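Local coordinates for protein L-asparaginase 1 (Escherichia coli, PDB 6NXC) that catalyses the hydrolysis of L-asparagine to L-aspartate and ammonium, working as an allosteric homotetramer that is activated by a second bound L-asparagine, at residues 137-140 with 141-145; 174-178 with 179-183; 278-282 with 283-287. The protein carries 1 engineered substitution. One frame throughout, in Å; residues are numbered along the deposited sequence.

Contact 1 of 3, residues 137-140 with 141-145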
loop_
_atom_site.group_PDB
_atom_site.type_symbol
_atom_site.label_atom_id
_atom_site.label_comp_id
_atom_site.label_asym_id
_atom_site.label_seq_id
_atom_site.Cartn_x
_atom_site.Cartn_y
_atom_site.Cartn_z
ATOM N N SER B 137 -15.849 13.368 9.869
ATOM C CA SER B 137 -14.768 13.990 9.123
ATOM C C SER B 137 -13.642 14.369 10.044
ATOM O O SER B 137 -13.800 14.489 11.283
ATOM C CB SER B 137 -15.256 15.223 8.402
ATOM O OG SER B 137 -15.748 16.126 9.332
ATOM N N GLN B 138 -12.490 14.396 9.453
ATOM C CA GLN B 138 -11.267 14.776 10.158
ATOM C C GLN B 138 -11.177 16.295 10.266
ATOM O O GLN B 138 -10.440 16.757 11.138
ATOM C CB GLN B 138 -10.025 14.286 9.424
ATOM C CG GLN B 138 -9.829 12.805 9.507
ATOM C CD GLN B 138 -9.090 12.381 10.755
ATOM O OE1 GLN B 138 -9.661 12.535 11.853
ATOM N NE2 GLN B 138 -7.880 11.849 10.592
ATOM N N ILE B 139 -11.747 17.035 9.363
ATOM C CA ILE B 139 -11.789 18.539 9.375
ATOM C C ILE B 139 -13.260 18.939 9.397
ATOM O O ILE B 139 -14.074 18.494 8.559
ATOM C CB ILE B 139 -11.079 19.070 8.090
ATOM C CG1 ILE B 139 -9.572 18.727 8.116
ATOM C CG2 ILE B 139 -11.278 20.566 7.888
ATOM C CD1 ILE B 139 -8.844 19.210 6.931
ATOM N N PRO B 140 -13.622 19.927 10.212
ATOM C CA PRO B 140 -15.004 20.450 10.225
ATOM C C PRO B 140 -15.545 21.031 8.932
ATOM O O PRO B 140 -14.796 21.584 8.196
ATOM C CB PRO B 140 -14.920 21.590 11.246
ATOM C CG PRO B 140 -13.776 21.166 12.140
ATOM C CD PRO B 140 -12.746 20.513 11.242
ATOM N N LEU B 141 -16.843 20.847 8.668
ATOM C CA LEU B 141 -17.503 21.351 7.451
ATOM C C LEU B 141 -17.259 22.871 7.330
ATOM O O LEU B 141 -17.098 23.371 6.209
ATOM C CB LEU B 141 -18.967 20.926 7.617
ATOM C CG LEU B 141 -19.809 20.734 6.374
ATOM C CD1 LEU B 141 -19.312 19.591 5.515
ATOM C CD2 LEU B 141 -21.257 20.484 6.780
ATOM N N ALA B 142 -17.128 23.572 8.468
ATOM C CA ALA B 142 -16.930 25.049 8.599
ATOM C C ALA B 142 -15.506 25.462 8.221
ATOM O O ALA B 142 -15.272 26.649 8.049
ATOM C CB ALA B 142 -17.210 25.499 10.030
ATOM N N GLU B 143 -14.569 24.512 8.131
ATOM C CA GLU B 143 -13.138 24.817 7.889
ATOM C C GLU B 143 -12.830 24.476 6.439
ATOM O O GLU B 143 -13.542 23.656 5.846
ATOM C CB GLU B 143 -12.247 24.113 8.908
ATOM C CG GLU B 143 -12.136 24.814 10.236
ATOM C CD GLU B 143 -11.235 24.008 11.150
ATOM O OE1 GLU B 143 -10.311 23.389 10.595
ATOM O OE2 GLU B 143 -11.486 23.937 12.396
ATOM N N LEU B 144 -11.784 25.087 5.884
ATOM C CA LEU B 144 -11.273 24.814 4.524
ATOM C C LEU B 144 -10.779 23.364 4.477
ATOM O O LEU B 144 -10.236 22.925 5.467
ATOM C CB LEU B 144 -10.077 25.715 4.186
ATOM C CG LEU B 144 -10.413 27.053 3.542
ATOM C CD1 LEU B 144 -9.119 27.692 3.056
ATOM C CD2 LEU B 144 -11.419 26.932 2.388
ATOM N N ARG B 145 -10.879 22.750 3.316
ATOM C CA ARG B 145 -10.333 21.414 2.991
ATOM C C ARG B 145 -11.096 20.374 3.796
ATOM O O ARG B 145 -10.629 19.228 3.829
ATOM C CB ARG B 145 -8.833 21.277 3.251
ATOM C CG ARG B 145 -7.983 22.381 2.647
ATOM C CD ARG B 145 -6.526 22.099 2.816
ATOM N NE ARG B 145 -6.135 21.930 4.166
ATOM C CZ ARG B 145 -5.818 20.772 4.733
ATOM N NH1 ARG B 145 -5.396 20.795 5.963
ATOM N NH2 ARG B 145 -5.885 19.626 4.090
#

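Contact 2 of 3, residues 174-178 with 179-183. Engineered in segment 179-183: Ala182 (natural residue Thr). With EDO (1,2-ethanediol), chain R.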
loop_
_atom_site.group_PDB
_atom_site.type_symbol
_atom_site.label_atom_id
_atom_site.label_comp_id
_atom_site.label_asym_id
_atom_site.label_seq_id
_atom_site.Cartn_x
_atom_site.Cartn_y
_atom_site.Cartn_z
ATOM N N ARG B 174 -14.318 4.448 1.000
ATOM C CA ARG B 174 -14.466 3.015 1.317
ATOM C C ARG B 174 -15.559 2.830 2.374
ATOM O O ARG B 174 -15.731 3.668 3.205
ATOM C CB ARG B 174 -13.157 2.443 1.830
ATOM C CG ARG B 174 -12.149 2.354 0.665
ATOM C CD ARG B 174 -10.702 2.236 1.116
ATOM N NE ARG B 174 -9.995 1.446 0.089
ATOM C CZ ARG B 174 -9.089 0.467 0.300
ATOM N NH1 ARG B 174 -8.666 0.132 1.521
ATOM N NH2 ARG B 174 -8.569 -0.148 -0.749
ATOM N N LEU B 175 -16.337 1.786 2.164
ATOM C CA LEU B 175 -17.264 1.287 3.162
ATOM C C LEU B 175 -16.659 0.075 3.838
ATOM O O LEU B 175 -16.439 -0.943 3.131
ATOM C CB LEU B 175 -18.595 0.961 2.519
ATOM C CG LEU B 175 -19.761 0.682 3.469
ATOM C CD1 LEU B 175 -20.230 1.888 4.202
ATOM C CD2 LEU B 175 -20.866 -0.094 2.766
ATOM N N TYR B 176 -16.593 0.119 5.178
ATOM C CA TYR B 176 -16.012 -0.954 6.002
ATOM C C TYR B 176 -17.109 -1.628 6.838
ATOM O O TYR B 176 -18.065 -0.944 7.251
ATOM C CB TYR B 176 -14.945 -0.393 6.917
ATOM C CG TYR B 176 -13.809 0.297 6.204
ATOM C CD1 TYR B 176 -12.781 -0.391 5.591
ATOM C CD2 TYR B 176 -13.744 1.668 6.151
ATOM C CE1 TYR B 176 -11.720 0.275 4.992
ATOM C CE2 TYR B 176 -12.730 2.355 5.494
ATOM C CZ TYR B 176 -11.656 1.649 4.989
ATOM O OH TYR B 176 -10.657 2.331 4.327
ATOM N N ARG B 177 -16.898 -2.910 7.127
ATOM C CA ARG B 177 -17.708 -3.544 8.194
ATOM C C ARG B 177 -17.388 -2.862 9.518
ATOM O O ARG B 177 -16.234 -2.782 9.892
ATOM C CB ARG B 177 -17.419 -5.028 8.232
ATOM C CG ARG B 177 -18.234 -5.710 9.300
ATOM C CD ARG B 177 -18.160 -7.246 9.325
ATOM N NE ARG B 177 -18.891 -7.757 8.132
ATOM C CZ ARG B 177 -18.644 -8.880 7.507
ATOM N NH1 ARG B 177 -17.752 -9.717 7.987
ATOM N NH2 ARG B 177 -19.324 -9.166 6.392
ATOM N N GLY B 178 -18.378 -2.320 10.200
ATOM C CA GLY B 178 -18.166 -1.530 11.445
ATOM C C GLY B 178 -17.333 -2.231 12.478
ATOM O O GLY B 178 -16.421 -1.539 13.023
ATOM N N ASN B 179 -17.647 -3.515 12.743
ATOM C CA ASN B 179 -17.001 -4.263 13.840
ATOM C C ASN B 179 -15.652 -4.789 13.392
ATOM O O ASN B 179 -15.094 -5.636 14.166
ATOM C CB ASN B 179 -17.913 -5.310 14.451
ATOM C CG ASN B 179 -18.424 -6.292 13.412
ATOM O OD1 ASN B 179 -17.666 -6.629 12.465
ATOM N ND2 ASN B 179 -19.534 -6.973 13.765
ATOM N N ARG B 180 -15.151 -4.378 12.200
ATOM C CA ARG B 180 -13.775 -4.700 11.804
ATOM C C ARG B 180 -12.879 -3.476 11.739
ATOM O O ARG B 180 -11.749 -3.633 11.348
ATOM C CB ARG B 180 -13.861 -5.374 10.421
ATOM C CG ARG B 180 -14.515 -6.730 10.493
ATOM C CD ARG B 180 -13.571 -7.779 11.150
ATOM N NE ARG B 180 -13.990 -9.104 10.775
ATOM C CZ ARG B 180 -13.170 -10.127 10.673
ATOM N NH1 ARG B 180 -13.583 -11.282 10.215
ATOM N NH2 ARG B 180 -11.897 -9.980 10.997
ATOM N N THR B 181 -13.436 -2.297 12.023
ATOM C CA THR B 181 -12.707 -1.033 11.812
ATOM C C THR B 181 -11.947 -0.579 13.044
ATOM O O THR B 181 -12.291 -0.940 14.223
ATOM C CB THR B 181 -13.566 0.150 11.426
ATOM O OG1 THR B 181 -14.503 0.409 12.466
ATOM C CG2 THR B 181 -14.253 -0.072 10.130
ATOM N N ALA B 182 -10.941 0.244 12.777
ATOM C CA ALA B 182 -10.183 0.920 13.869
ATOM C C ALA B 182 -9.693 2.235 13.258
ATOM O O ALA B 182 -9.391 2.266 12.010
ATOM C CB ALA B 182 -9.039 0.100 14.368
ATOM N N LYS B 183 -9.607 3.270 14.067
ATOM C CA LYS B 183 -8.996 4.529 13.602
ATOM C C LYS B 183 -7.502 4.290 13.602
ATOM O O LYS B 183 -6.957 4.387 14.654
ATOM C CB LYS B 183 -9.295 5.756 14.454
ATOM C CG LYS B 183 -8.844 7.077 13.874
ATOM C CD LYS B 183 -9.430 8.240 14.699
ATOM C CE LYS B 183 -8.891 9.578 14.287
ATOM N NZ LYS B 183 -9.526 10.691 15.060
HETATM C C1 EDO R . -7.896 13.697 14.773
HETATM O O1 EDO R . -7.555 12.336 14.681
HETATM C C2 EDO R . -8.690 14.134 15.988
HETATM O O2 EDO R . -8.360 13.495 17.286
#

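Contact 3 of 3, residues 278-282 with 283-287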
loop_
_atom_site.group_PDB
_atom_site.type_symbol
_atom_site.label_atom_id
_atom_site.label_comp_id
_atom_site.label_asym_id
_atom_site.label_seq_id
_atom_site.Cartn_x
_atom_site.Cartn_y
_atom_site.Cartn_z
ATOM N N GLN B 278 -5.248 -17.026 36.234
ATOM C CA GLN B 278 -6.069 -18.176 36.598
ATOM C C GLN B 278 -6.998 -17.805 37.773
ATOM O O GLN B 278 -8.095 -18.289 37.783
ATOM C CB GLN B 278 -5.140 -19.332 36.942
ATOM C CG GLN B 278 -5.879 -20.519 37.537
ATOM C CD GLN B 278 -5.802 -21.697 36.614
ATOM O OE1 GLN B 278 -4.875 -22.515 36.711
ATOM N NE2 GLN B 278 -6.742 -21.740 35.680
ATOM N N GLU B 279 -6.526 -16.999 38.730
ATOM C CA GLU B 279 -7.374 -16.533 39.873
ATOM C C GLU B 279 -8.565 -15.780 39.250
ATOM O O GLU B 279 -9.683 -15.870 39.740
ATOM C CB GLU B 279 -6.542 -15.651 40.813
ATOM C CG GLU B 279 -7.350 -15.127 42.007
ATOM C CD GLU B 279 -6.684 -14.151 42.973
ATOM O OE1 GLU B 279 -5.425 -14.125 43.056
ATOM O OE2 GLU B 279 -7.440 -13.421 43.677
ATOM N N ALA B 280 -8.311 -14.967 38.232
ATOM C CA ALA B 280 -9.368 -14.082 37.700
ATOM C C ALA B 280 -10.429 -14.974 37.091
ATOM O O ALA B 280 -11.645 -14.803 37.364
ATOM C CB ALA B 280 -8.723 -13.062 36.772
ATOM N N SER B 281 -10.064 -15.987 36.290
ATOM C CA SER B 281 -11.047 -16.828 35.620
ATOM C C SER B 281 -11.787 -17.699 36.658
ATOM O O SER B 281 -13.027 -17.900 36.517
ATOM C CB SER B 281 -10.431 -17.572 34.498
ATOM O OG SER B 281 -10.127 -16.628 33.413
ATOM N N ASP B 282 -11.069 -18.150 37.687
ATOM C CA ASP B 282 -11.675 -18.818 38.883
ATOM C C ASP B 282 -12.838 -17.974 39.438
ATOM O O ASP B 282 -13.842 -18.560 39.797
ATOM C CB ASP B 282 -10.588 -19.134 39.928
ATOM C CG ASP B 282 -9.664 -20.281 39.492
ATOM O OD1 ASP B 282 -10.017 -20.949 38.485
ATOM O OD2 ASP B 282 -8.567 -20.498 40.154
ATOM N N ARG B 283 -12.660 -16.669 39.602
ATOM C CA ARG B 283 -13.673 -15.767 40.178
ATOM C C ARG B 283 -14.714 -15.327 39.174
ATOM O O ARG B 283 -15.527 -14.474 39.573
ATOM C CB ARG B 283 -13.030 -14.518 40.761
ATOM C CG ARG B 283 -12.245 -14.777 42.029
ATOM C CD ARG B 283 -11.238 -13.668 42.215
ATOM N NE ARG B 283 -11.059 -13.247 43.599
ATOM C CZ ARG B 283 -10.309 -13.859 44.511
ATOM N NH1 ARG B 283 -9.673 -14.987 44.233
ATOM N NH2 ARG B 283 -10.226 -13.345 45.730
ATOM N N GLY B 284 -14.756 -15.894 37.966
ATOM C CA GLY B 284 -15.860 -15.684 37.018
ATOM C C GLY B 284 -15.555 -14.538 36.054
ATOM O O GLY B 284 -16.438 -14.197 35.213
ATOM N N ILE B 285 -14.336 -14.008 36.133
ATOM C CA ILE B 285 -13.930 -12.927 35.212
ATOM C C ILE B 285 -13.652 -13.518 33.820
ATOM O O ILE B 285 -13.003 -14.600 33.698
ATOM C CB ILE B 285 -12.737 -12.201 35.825
ATOM C CG1 ILE B 285 -13.087 -11.458 37.119
ATOM C CG2 ILE B 285 -12.121 -11.304 34.778
ATOM C CD1 ILE B 285 -11.915 -11.044 37.874
ATOM N N VAL B 286 -14.195 -12.900 32.743
ATOM C CA VAL B 286 -13.943 -13.326 31.343
ATOM C C VAL B 286 -12.630 -12.692 30.905
ATOM O O VAL B 286 -12.553 -11.457 30.812
ATOM C CB VAL B 286 -15.104 -12.935 30.422
ATOM C CG1 VAL B 286 -14.729 -13.263 28.976
ATOM C CG2 VAL B 286 -16.402 -13.611 30.889
ATOM N N VAL B 287 -11.606 -13.494 30.689
ATOM C CA VAL B 287 -10.295 -12.976 30.230
ATOM C C VAL B 287 -10.117 -13.343 28.746
ATOM O O VAL B 287 -10.118 -14.549 28.409
ATOM C CB VAL B 287 -9.135 -13.481 31.097
ATOM C CG1 VAL B 287 -7.830 -12.898 30.684
ATOM C CG2 VAL B 287 -9.431 -13.195 32.521
HETATM O O HOH W 1 -11.772 -16.399 31.072
#

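Contact 1 of 3, residues 137-140 with 141-145
Ile139 spreads its two branches over the end of the turn and the two residues after it. Its CG2 packs against Glu143 CB at 3.8 Å and also meets the backbone, with Ile139 CG2 3.5 Å from Leu144 O. The other branch, CG1 set anti to the carbonyl carbon (chi1 -66°) and CD1 stretched out beyond it, carries the terminal methyl to Arg145. There Ile139 CD1 lies over one face of the guanidinium, nearer its rim than its middle, and comes within 3.9 Å of Arg145 NH1. The polar end of that arginine is held from outside, NH2 bonding to the Gly204 carbonyl of the second subunit.

The chain reverses through a type I beta turn from Pro140 to Glu143, in the loop joining strand 132-135 to helix 148-161. Glu143 N closes it onto Pro140 O at 2.9 Å, with an N-H...O angle of 161°. The extended Glu143 side chain runs alongside the proline ring and points the same way; Glu143 OE2 stands 3.6 Å from Pro140 CG, and Glu143 CD 3.8 Å from Pro140 CD. An alanine here would keep CB against Ile139 but, losing the carboxylate arm, is likely to leave a gap beside CG and CD of the proline ring. That ring also touches Thr34, the residue that forms the O-isoaspartyl intermediate.

Before the turn, Ser137 OG donates to Ile139 O at 3.0 Å, arriving well above the carbonyl plane. Ser146 OG is a second donor to Ile139 O.

Contact 2 of 3, residues 174-178 with 179-183
Gly178 O takes two hydrogen bonds from Thr181, from Thr181 N at 3.2 Å and Thr181 OG1 at 2.8 Å, both approaching the same face of its plane. The hydroxyl can do so because it sits between the backbone N and the carbonyl carbon (chi1 61°). Arg180 N reaches Arg177 O at 3.0 Å, with an N-H...O angle of 157°.

Apolar contact comes from the other branch of the same threonine: Thr181 CG2 presses on Tyr176 CB at 3.3 Å, meeting the ring only obliquely.

Among the polar side chains, Arg177 runs alongside Asn179 and Arg180, pointing the same way as both. Asn179 OD1 lies 3.2 Å from Arg177 CD, while Asn179 ND2 hydrogen-bonds Ser122 OG; Arg177 CD is 3.9 Å from Arg180 CG. The guanidinium planes differ by 38°, and both groups are bound to Gly352 O; Glu166 pairs with Arg177 and Asp319 with Arg180, probably offsetting the like charges.

Two small molecules meet segment 179-183. The bound asparagine touches Ala182, and the extended Lys183 donates from NZ to O1 of an ethanediol, probably from the crystallisation liquor, at 2.6 Å. Lys183 NZ also forms a salt bridge with Asp112 and hydrogen-bonds Thr111 OG1, both of the substrate site.

The whole is a short 3-10 turn carrying the chain from strand 174-177 of the large mixed sheet to strand 182-183, where the engineered Ala182 replaces a threonine in the allosteric asparagine pocket.

Contact 3 of 3, residues 278-282 with 283-287
The salt bridge between Glu279 and Arg283, at the Schellman motif that ends helix 271-282, is made over the face of the guanidinium and not at its edge. Glu279 OE2 lies 2.8 Å from Arg283 NH1, yet well out of the guanidinium plane, so that no N-H points at it and the attraction is one of charge alone. The carboxylate and guanidinium planes are turned 53° apart. The two side chains lie side by side, pointing the same way; Glu279, with CG anti to its amide nitrogen (chi1 180°) and the chain extended beyond, brings its carboxylate up to the arginine head.

The helix belongs to the beta-alpha-beta unit of strand 256-261, helix 271-282 and strand 286-291. Gly284, at phi 93°, is the C-prime residue. Its nitrogen turns back to Ser281 O at 3.0 Å, and Ile285 N reaches Ala280 O at 3.1 Å, the two bonds that define the motif. Arg283 N keeps the last helical bond, to Glu279 O, and makes a weak one to Ala280 O as well.

Beneath the helix end, apolar side chains of the helix, the turn and the strand meet. Ile285 CD1 approaches Ala280 CB at 3.9 Å, and Val287 CG2 lies 4.3 Å from the same methyl. Leu250 of helix 243-250 also touches Ala280, while Leu257 and Leu259 of strand 256-261 meet Val287, which places this side of the helix end against its sheet.

On the serine side, the CA-H of Ser281 points almost straight at Ile285 O. Nearby, one water ties helix to strand, 2.9 Å from Ser281 OG and accepting from Val287 N at 2.9 Å.

Contacts 1 and 2 adjoin each other, their centres 21 Å apart, and meet where Gln138 OE1 packs 3.7 Å from Lys183 NZ. Both reach the catalytic site: the side chain of Pro140 in contact 1 comes about 3 Å from that of Thr34, and Lys183 of contact 2 bonds Thr111 and Asp112. Contact 2 also forms part of the allosteric site, through the engineered Ala182; the side chain of Thr181 is about 8 Å from the bound asparagine. Contact 3 stands apart in the C-terminal region, its nearest atoms about 17 Å from contact 2 and about 31 Å from contact 1; Val287 is about 11 Å, side chain to side chain, from Arg260 of the allosteric site.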